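PDB 3CVO: class I SAM-dependent methyltransferase, which is of unknown function but has the Rossmann-like fold of enzymes that transfer a methyl group from S-adenosylmethionine. Local coordinates for residues A[26-29]-A[35-38]; A[165-170]-A[183-188]. One frame throughout, in Å; residues are numbered along the deposited sequence.

Contact 1 lies in the core of the fold and contact 2 nearer its edge; their centres are about 20 Å apart and their nearest atoms about 10 Å, so they do not touch. They share no helix or strand. Contact 1 joins helix 18-30 to strand 33-37 in the middle of the sheet. Contact 2 joins the short helix 165-168 to the loop that leaves strand 177-182. The chemistry differs with the place. In 26-29 with 35-38, two buried side chains meet through one short hydrogen bond. In 165-170 with 183-188, a phenyl ring meets a proline, and a water joins backbone atoms of the two segments.

Contact 1: A[26-29]-A[35-38]; sequences MAYE and LEYG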
HETATM    1  N   MSE A  26      -6.969  28.809 -15.474  1.00 25.56           N
HETATM    2  CA  MSE A  26      -6.040  28.704 -16.596  1.00 27.67           C
HETATM    3  C   MSE A  26      -5.673  27.237 -16.849  1.00 24.93           C
HETATM    4  O   MSE A  26      -5.638  26.808 -17.994  1.00 24.79           O
HETATM    5  CB  MSE A  26      -4.793  29.541 -16.366  1.00 23.45           C
HETATM    6  CG  MSE A  26      -5.058  31.030 -16.485  1.00 44.02           C
HETATM    7 SE   MSE A  26      -3.501  32.111 -15.972  0.75 58.76          SE
HETATM    8  CE  MSE A  26      -4.350  33.889 -16.146  1.00 64.46           C
ATOM      9  N   ALA A  27      -5.457  26.468 -15.775  1.00 23.08           N
ATOM     10  CA  ALA A  27      -5.057  25.064 -15.891  1.00 23.01           C
ATOM     11  C   ALA A  27      -6.168  24.302 -16.572  1.00 23.62           C
ATOM     12  O   ALA A  27      -5.940  23.469 -17.445  1.00 22.85           O
ATOM     13  CB  ALA A  27      -4.767  24.447 -14.497  1.00 20.21           C
ATOM     14  N   TYR A  28      -7.385  24.601 -16.142  1.00 22.83           N
ATOM     15  CA  TYR A  28      -8.588  23.914 -16.627  1.00 21.82           C
ATOM     16  C   TYR A  28      -8.878  24.280 -18.088  1.00 24.10           C
ATOM     17  O   TYR A  28      -9.379  23.469 -18.872  1.00 23.76           O
ATOM     18  CB  TYR A  28      -9.810  24.248 -15.749  1.00 20.02           C
ATOM     19  CG  TYR A  28      -9.893  23.435 -14.464  1.00 23.57           C
ATOM     20  CD1 TYR A  28      -8.789  22.756 -13.959  1.00 22.77           C
ATOM     21  CD2 TYR A  28     -11.088  23.311 -13.780  1.00 23.81           C
ATOM     22  CE1 TYR A  28      -8.888  21.984 -12.809  1.00 21.84           C
ATOM     23  CE2 TYR A  28     -11.196  22.546 -12.627  1.00 22.83           C
ATOM     24  CZ  TYR A  28     -10.098  21.886 -12.131  1.00 23.68           C
ATOM     25  OH  TYR A  28     -10.189  21.094 -10.946  1.00 23.24           O
ATOM     26  N   GLU A  29      -8.533  25.514 -18.439  1.00 24.71           N
ATOM     27  CA  GLU A  29      -8.744  26.014 -19.804  1.00 26.75           C
ATOM     28  C   GLU A  29      -7.835  25.251 -20.727  1.00 25.47           C
ATOM     29  O   GLU A  29      -8.230  24.854 -21.816  1.00 27.11           O
ATOM     30  CB  GLU A  29      -8.525  27.529 -19.909  1.00 26.77           C
ATOM     31  CG  GLU A  29      -9.707  28.257 -19.311  1.00 33.53           C
ATOM     32  CD  GLU A  29      -9.624  29.779 -19.341  1.00 48.32           C
ATOM     33  OE1 GLU A  29      -8.520  30.345 -19.539  1.00 50.97           O
ATOM     34  OE2 GLU A  29     -10.686  30.409 -19.129  1.00 49.35           O
ATOM     35  N   LEU A  35      -9.155  15.677 -13.672  1.00 19.88           N
ATOM     36  CA  LEU A  35      -9.488  14.802 -12.559  1.00 19.52           C
ATOM     37  C   LEU A  35      -9.393  15.616 -11.290  1.00 21.05           C
ATOM     38  O   LEU A  35      -8.388  16.275 -11.057  1.00 20.82           O
ATOM     39  CB  LEU A  35      -8.504  13.592 -12.502  1.00 18.67           C
ATOM     40  CG  LEU A  35      -8.445  12.824 -11.166  1.00 22.74           C
ATOM     41  CD1 LEU A  35      -9.862  12.245 -10.884  1.00 17.73           C
ATOM     42  CD2 LEU A  35      -7.351  11.732 -11.136  1.00 20.78           C
ATOM     43  N   GLU A  36     -10.456  15.580 -10.494  1.00 20.32           N
ATOM     44  CA  GLU A  36     -10.473  16.243  -9.213  1.00 21.03           C
ATOM     45  C   GLU A  36     -10.665  15.279  -8.087  1.00 20.98           C
ATOM     46  O   GLU A  36     -11.417  14.295  -8.158  1.00 19.37           O
ATOM     47  CB  GLU A  36     -11.600  17.295  -9.140  1.00 21.65           C
ATOM     48  CG  GLU A  36     -11.712  18.283 -10.232  1.00 23.71           C
ATOM     49  CD  GLU A  36     -12.817  19.282  -9.946  1.00 23.24           C
ATOM     50  OE1 GLU A  36     -13.949  18.823  -9.621  1.00 23.45           O
ATOM     51  OE2 GLU A  36     -12.557  20.524 -10.013  1.00 22.82           O
ATOM     52  N   TYR A  37      -9.937  15.552  -7.022  1.00 19.78           N
ATOM     53  CA  TYR A  37     -10.268  14.923  -5.746  1.00 19.76           C
ATOM     54  C   TYR A  37     -10.887  15.996  -4.863  1.00 21.42           C
ATOM     55  O   TYR A  37     -10.238  16.982  -4.552  1.00 23.18           O
ATOM     56  CB  TYR A  37      -9.011  14.387  -5.108  1.00 18.15           C
ATOM     57  CG  TYR A  37      -8.322  13.238  -5.810  1.00 20.10           C
ATOM     58  CD1 TYR A  37      -8.702  11.940  -5.586  1.00 19.14           C
ATOM     59  CD2 TYR A  37      -7.245  13.470  -6.665  1.00 22.31           C
ATOM     60  CE1 TYR A  37      -8.021  10.862  -6.180  1.00 18.25           C
ATOM     61  CE2 TYR A  37      -6.548  12.421  -7.259  1.00 21.94           C
ATOM     62  CZ  TYR A  37      -6.947  11.109  -7.010  1.00 19.36           C
ATOM     63  OH  TYR A  37      -6.272  10.017  -7.504  1.00 20.52           O
ATOM     64  N   GLY A  38     -12.145  15.814  -4.500  1.00 19.61           N
ATOM     65  CA  GLY A  38     -12.935  16.882  -3.914  1.00 21.53           C
ATOM     66  C   GLY A  38     -13.800  17.483  -4.989  1.00 24.80           C
ATOM     67  O   GLY A  38     -13.365  17.645  -6.118  1.00 32.23           O
TER
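The contact belongs to the Rossmann-like fold of class I methyltransferases. It joins helix 18-30 to strand 33-37, a central strand of the parallel part of the sheet. Two buried residues, Y28 and E36, make it. The phenol of Y28 reaches from the helix to the carboxylate of E36, near the C-terminal end of the strand. Its OH donates a hydrogen bond of 2.6 Å to OE2 of E36. The oxygen receives it on its anti lone pair, the one turned away from OE1. OE2 lies at the edge of the Y28 ring, in its plane. The ring and carboxylate planes are 53° apart.

In E36, CG lies beside the backbone N (chi1 -50°) and the chain runs extended from there, which carries the carboxylate to the phenol. The acid also has partners outside the two segments. S42 OG bonds to OE2, while T43 OG1 and S56 OG bond to OE1. Four hydroxyls thus grip one buried carboxylate and fix its rotation. V125 and L127 of the adjacent strand and A46 of helix 41-47 pack on Y28. E36 is followed by Y37 and G38, where the chain leaves the strand for the loop before helix 41-47. In class I methyltransferases this is the usual region of the glycine-rich cofactor loop. The Y28 hydroxyl also touches the aliphatic part of the acid, with OH 3.3 Å from CG of E36.

Contact 2: A[165-170]-A[183-188]; sequences EEFLGA and EPQPIP
The ring of F167 and the pyrrolidine of P188 approach from opposite directions and meet at the edge of the phenyl. CG of P188 lies near the ring plane, 3.7 Å from CE1 of F167. CD of P188 is almost as close, at 3.8 Å from the same CE1. The proline therefore presents its CG-CD side to the rim of the ring. One face of the phenyl is taken by its own helix: CG of E166 sits over the ring centre, 4.0 Å above the plane.

Q185 packs against the other end of the same residue. Its CB points toward the helix, and CG comes to 3.5 Å from the carbonyl O of F167. The chain then bends at chi2 (-68°), which turns the amide back beside its own segment. There NE2 makes a weak hydrogen bond to the E183 carbonyl O. OE1 of Q185 lies near the plane of the phenyl, off its edge.

A water completes the join. It donates to F167 O at 2.8 Å and accepts from E183 N at 3.0 Å, with a weak third bond from Q185 NE2. The F167 carbonyl is thus tied to the loop through water. G169 ends the helix with positive phi.

The contact sets the short helix 165-168 against the loop between strand 177-182 and helix 192-199. Nearby, I187 packs on I187 of the second subunit. Helix 133-143 lies beside both segments: F142 meets the F167 ring edge-to-face, L138 touches it too, and A141 makes a backbone hydrogen bond with Q185.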
ATOM      1  N   GLU A 165       7.148  16.307  -2.380  1.00 24.19           N
ATOM      2  CA  GLU A 165       8.101  16.891  -3.329  1.00 24.71           C
ATOM      3  C   GLU A 165       9.117  15.837  -3.789  1.00 27.02           C
ATOM      4  O   GLU A 165       9.688  15.912  -4.891  1.00 23.84           O
ATOM      5  CB  GLU A 165       8.768  18.135  -2.734  1.00 25.52           C
ATOM      6  CG  GLU A 165       7.758  19.183  -2.470  1.00 26.73           C
ATOM      7  CD  GLU A 165       8.319  20.476  -1.905  1.00 31.66           C
ATOM      8  OE1 GLU A 165       9.527  20.700  -1.996  1.00 29.13           O
ATOM      9  OE2 GLU A 165       7.521  21.270  -1.377  1.00 28.41           O
ATOM     10  N   GLU A 166       9.279  14.816  -2.966  1.00 25.62           N
ATOM     11  CA  GLU A 166      10.228  13.744  -3.315  1.00 26.13           C
ATOM     12  C   GLU A 166       9.861  13.153  -4.667  1.00 26.58           C
ATOM     13  O   GLU A 166      10.731  12.789  -5.494  1.00 25.85           O
ATOM     14  CB  GLU A 166      10.246  12.620  -2.290  1.00 26.77           C
ATOM     15  CG  GLU A 166      11.202  11.524  -2.730  1.00 29.12           C
ATOM     16  CD  GLU A 166      11.346  10.342  -1.794  1.00 43.63           C
ATOM     17  OE1 GLU A 166      10.655  10.301  -0.750  1.00 32.97           O
ATOM     18  OE2 GLU A 166      12.170   9.443  -2.146  1.00 42.12           O
ATOM     19  N   PHE A 167       8.559  13.056  -4.901  1.00 23.27           N
ATOM     20  CA  PHE A 167       8.049  12.430  -6.130  1.00 22.64           C
ATOM     21  C   PHE A 167       7.440  13.380  -7.160  1.00 22.67           C
ATOM     22  O   PHE A 167       7.417  13.070  -8.354  1.00 23.40           O
ATOM     23  CB  PHE A 167       7.073  11.326  -5.781  1.00 23.40           C
ATOM     24  CG  PHE A 167       7.711  10.211  -5.002  1.00 24.20           C
ATOM     25  CD1 PHE A 167       8.624   9.358  -5.616  1.00 19.95           C
ATOM     26  CD2 PHE A 167       7.423  10.033  -3.675  1.00 25.93           C
ATOM     27  CE1 PHE A 167       9.254   8.346  -4.913  1.00 25.55           C
ATOM     28  CE2 PHE A 167       8.003   9.008  -2.960  1.00 27.69           C
ATOM     29  CZ  PHE A 167       8.923   8.145  -3.578  1.00 26.46           C
ATOM     30  N   LEU A 168       6.936  14.522  -6.705  1.00 23.53           N
ATOM     31  CA  LEU A 168       6.245  15.476  -7.575  1.00 22.53           C
ATOM     32  C   LEU A 168       7.174  16.597  -8.030  1.00 25.04           C
ATOM     33  O   LEU A 168       6.889  17.355  -8.970  1.00 22.49           O
ATOM     34  CB  LEU A 168       4.973  16.043  -6.875  1.00 21.21           C
ATOM     35  CG  LEU A 168       3.770  15.119  -7.084  1.00 24.74           C
ATOM     36  CD1 LEU A 168       3.884  13.799  -6.285  1.00 24.07           C
ATOM     37  CD2 LEU A 168       2.472  15.880  -6.678  1.00 26.25           C
ATOM     38  N   GLY A 169       8.294  16.659  -7.334  1.00 25.52           N
ATOM     39  CA  GLY A 169       9.259  17.723  -7.477  1.00 24.08           C
ATOM     40  C   GLY A 169       8.889  19.025  -6.773  1.00 24.97           C
ATOM     41  O   GLY A 169       7.978  19.068  -5.990  1.00 25.73           O
ATOM     42  N   ALA A 170       9.610  20.085  -7.109  1.00 23.65           N
ATOM     43  CA  ALA A 170       9.421  21.414  -6.480  1.00 23.84           C
ATOM     44  C   ALA A 170       8.163  22.076  -7.023  1.00 22.37           C
ATOM     45  O   ALA A 170       7.963  22.124  -8.233  1.00 23.12           O
ATOM     46  CB  ALA A 170      10.651  22.325  -6.713  1.00 25.90           C
ATOM     47  N   GLU A 183       5.890  13.987 -13.501  1.00 22.52           N
ATOM     48  CA  GLU A 183       6.331  13.054 -14.507  1.00 23.04           C
ATOM     49  C   GLU A 183       6.170  11.655 -13.970  1.00 24.08           C
ATOM     50  O   GLU A 183       6.228  11.438 -12.745  1.00 26.78           O
ATOM     51  CB  GLU A 183       7.796  13.263 -14.799  1.00 25.47           C
ATOM     52  CG  GLU A 183       8.194  14.692 -15.013  1.00 36.13           C
ATOM     53  CD  GLU A 183       8.596  14.960 -16.420  1.00 45.91           C
ATOM     54  OE1 GLU A 183       8.823  13.978 -17.153  1.00 57.25           O
ATOM     55  OE2 GLU A 183       8.695  16.146 -16.798  1.00 52.57           O
ATOM     56  N   PRO A 184       5.992  10.675 -14.856  1.00 25.10           N
ATOM     57  CA  PRO A 184       5.701   9.344 -14.265  1.00 26.84           C
ATOM     58  C   PRO A 184       6.873   8.814 -13.437  1.00 26.77           C
ATOM     59  O   PRO A 184       8.013   8.953 -13.863  1.00 25.22           O
ATOM     60  CB  PRO A 184       5.441   8.480 -15.491  1.00 27.42           C
ATOM     61  CG  PRO A 184       4.913   9.479 -16.515  1.00 25.28           C
ATOM     62  CD  PRO A 184       5.769  10.704 -16.312  1.00 24.78           C
ATOM     63  N   GLN A 185       6.546   8.272 -12.252  1.00 26.97           N
ATOM     64  CA  GLN A 185       7.525   7.756 -11.257  1.00 27.10           C
ATOM     65  C   GLN A 185       7.323   6.255 -10.977  1.00 25.36           C
ATOM     66  O   GLN A 185       6.192   5.830 -10.737  1.00 27.45           O
ATOM     67  CB  GLN A 185       7.337   8.473  -9.914  1.00 25.89           C
ATOM     68  CG  GLN A 185       7.527   9.967  -9.965  1.00 25.95           C
ATOM     69  CD  GLN A 185       8.956  10.273 -10.239  1.00 35.44           C
ATOM     70  OE1 GLN A 185       9.825   9.584  -9.708  1.00 37.11           O
ATOM     71  NE2 GLN A 185       9.229  11.278 -11.088  1.00 28.42           N
ATOM     72  N   PRO A 186       8.411   5.471 -10.966  1.00 23.87           N
ATOM     73  CA  PRO A 186       8.318   4.090 -10.459  1.00 24.05           C
ATOM     74  C   PRO A 186       8.115   4.121  -8.950  1.00 21.14           C
ATOM     75  O   PRO A 186       8.477   5.094  -8.306  1.00 23.18           O
ATOM     76  CB  PRO A 186       9.684   3.483 -10.793  1.00 25.44           C
ATOM     77  CG  PRO A 186      10.480   4.540 -11.381  1.00 29.42           C
ATOM     78  CD  PRO A 186       9.718   5.765 -11.567  1.00 28.42           C
ATOM     79  N   ILE A 187       7.508   3.079  -8.405  1.00 22.74           N
ATOM     80  CA  ILE A 187       7.310   3.015  -6.954  1.00 22.96           C
ATOM     81  C   ILE A 187       8.548   2.379  -6.301  1.00 24.37           C
ATOM     82  O   ILE A 187       8.819   1.211  -6.543  1.00 22.33           O
ATOM     83  CB  ILE A 187       6.063   2.144  -6.615  1.00 22.64           C
ATOM     84  CG1 ILE A 187       4.773   2.750  -7.194  1.00 28.32           C
ATOM     85  CG2 ILE A 187       5.865   2.004  -5.116  1.00 25.85           C
ATOM     86  CD1 ILE A 187       3.618   1.738  -7.259  1.00 25.75           C
ATOM     87  N   PRO A 188       9.298   3.115  -5.449  1.00 25.39           N
ATOM     88  CA  PRO A 188      10.430   2.470  -4.737  1.00 22.89           C
ATOM     89  C   PRO A 188       9.955   1.446  -3.689  1.00 21.53           C
ATOM     90  O   PRO A 188       9.117   1.762  -2.876  1.00 21.15           O
ATOM     91  CB  PRO A 188      11.132   3.664  -4.061  1.00 26.83           C
ATOM     92  CG  PRO A 188      10.554   4.908  -4.709  1.00 27.73           C
ATOM     93  CD  PRO A 188       9.153   4.533  -5.077  1.00 27.12           C
TER
HETATM   94  O   HOH W   1       7.506  13.909 -11.024  1.00 22.90           O